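Local coordinates for protein type-iv like competence pilin ttha1218 (Thermus thermophilus, PDB 5G25) that is a type IV-like competence pilin that probably serves in the pilus-linked DNA uptake of natural transformation, at residues A37-G41 against G42-T46. Numbering follows the deposited sequence.
Sequences ALALG and GKQGT
A37 to L40 and K43 to T46 pair as the two arms of a tight beta hairpin, a worked example of how a type I' turn from L40 to K43, with two glycines at its centre, reverses the chain direction. L40 and K43 close the turn as a hydrogen-bonded pair, L40 N giving to K43 O at 3.0 Å, while the return bond from K43 N to L40 O is longer, 3.2 Å. G41 and G42 form the corner with positive phi, and at G42 (85°) a CB would collide with G41 O, so the backbone itself calls for glycine. The next hydrogen-bonded pair is L38 with G45, where G45 N lies 2.7 Å from L38 O. Between them A39 faces Q44 as a non-hydrogen-bonded pair, and A39 CA makes a CA-H...O contact of 3.2 Å to K43 O.

The leucines and K43 share the face turned to helix 11-24, where L38 and L40 rest on F19 and L40 also on M16. L38 has CG between its backbone N and carbonyl carbon (chi1 80°), which brings CD2 against the peptide link between G45 and T46, 3.9 Å from G45 O. On the other face, beside A37, A39 and T46, the Q44 chain bends at chi2 (63°) and turns its amide toward the neighbouring strand, NE2 coming 3.9 Å from L38 C.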
loop_
_atom_site.group_PDB
_atom_site.type_symbol
_atom_site.label_atom_id
_atom_site.label_comp_id
_atom_site.label_asym_id
_atom_site.label_seq_id
_atom_site.Cartn_x
_atom_site.Cartn_y
_atom_site.Cartn_z
ATOM N N ALA A 37 9.164 -8.109 -3.232
ATOM C CA ALA A 37 9.834 -7.448 -4.360
ATOM C C ALA A 37 9.084 -7.584 -5.660
ATOM O O ALA A 37 8.424 -8.585 -5.905
ATOM C CB ALA A 37 11.269 -7.947 -4.530
ATOM N N LEU A 38 9.220 -6.575 -6.508
ATOM C CA LEU A 38 8.621 -6.588 -7.814
ATOM C C LEU A 38 9.327 -5.550 -8.654
ATOM O O LEU A 38 9.935 -4.630 -8.124
ATOM C CB LEU A 38 7.108 -6.274 -7.747
ATOM C CG LEU A 38 6.633 -4.815 -7.626
ATOM C CD1 LEU A 38 5.116 -4.775 -7.653
ATOM C CD2 LEU A 38 7.132 -4.154 -6.351
ATOM N N ALA A 39 9.199 -5.714 -9.964
ATOM C CA ALA A 39 9.678 -4.771 -10.946
ATOM C C ALA A 39 8.593 -3.798 -11.394
ATOM O O ALA A 39 7.464 -4.199 -11.658
ATOM C CB ALA A 39 10.191 -5.520 -12.151
ATOM N N LEU A 40 8.981 -2.530 -11.502
ATOM C CA LEU A 40 8.137 -1.449 -12.001
ATOM C C LEU A 40 8.989 -0.495 -12.835
ATOM O O LEU A 40 10.012 0.018 -12.363
ATOM C CB LEU A 40 7.573 -0.650 -10.834
ATOM C CG LEU A 40 6.465 -1.342 -10.038
ATOM C CD1 LEU A 40 6.115 -0.532 -8.793
ATOM C CD2 LEU A 40 5.252 -1.549 -10.942
ATOM N N GLY A 41 8.549 -0.237 -14.061
ATOM C CA GLY A 41 9.257 0.646 -14.969
ATOM C C GLY A 41 10.674 0.181 -15.254
ATOM O O GLY A 41 11.576 0.991 -15.429
ATOM N N GLY A 42 10.876 -1.128 -15.266
ATOM C CA GLY A 42 12.177 -1.689 -15.579
ATOM C C GLY A 42 13.147 -1.803 -14.415
ATOM O O GLY A 42 14.241 -2.321 -14.593
ATOM N N LYS A 43 12.756 -1.346 -13.227
ATOM C CA LYS A 43 13.637 -1.392 -12.060
ATOM C C LYS A 43 13.087 -2.290 -10.955
ATOM O O LYS A 43 11.876 -2.475 -10.834
ATOM C CB LYS A 43 13.842 0.014 -11.501
ATOM C CG LYS A 43 14.335 1.040 -12.509
ATOM C CD LYS A 43 15.632 0.611 -13.188
ATOM C CE LYS A 43 16.224 1.737 -14.030
ATOM N NZ LYS A 43 16.502 2.952 -13.214
ATOM N N GLN A 44 13.983 -2.816 -10.122
ATOM C CA GLN A 44 13.571 -3.615 -8.984
ATOM C C GLN A 44 13.079 -2.708 -7.861
ATOM O O GLN A 44 13.667 -1.665 -7.575
ATOM C CB GLN A 44 14.726 -4.497 -8.480
ATOM C CG GLN A 44 14.284 -5.888 -8.029
ATOM C CD GLN A 44 13.700 -6.670 -9.195
ATOM O OE1 GLN A 44 14.110 -6.475 -10.348
ATOM N NE2 GLN A 44 12.720 -7.537 -8.912
ATOM N N GLY A 45 11.996 -3.101 -7.214
ATOM C CA GLY A 45 11.609 -2.419 -6.000
ATOM C C GLY A 45 10.829 -3.315 -5.090
ATOM O O GLY A 45 10.853 -4.519 -5.221
ATOM N N THR A 46 10.078 -2.722 -4.185
ATOM C CA THR A 46 9.399 -3.502 -3.189
ATOM C C THR A 46 8.100 -2.821 -2.759
ATOM O O THR A 46 7.974 -1.581 -2.803
ATOM C CB THR A 46 10.334 -3.732 -1.960
ATOM O OG1 THR A 46 9.900 -4.878 -1.218
ATOM C CG2 THR A 46 10.355 -2.585 -1.065
#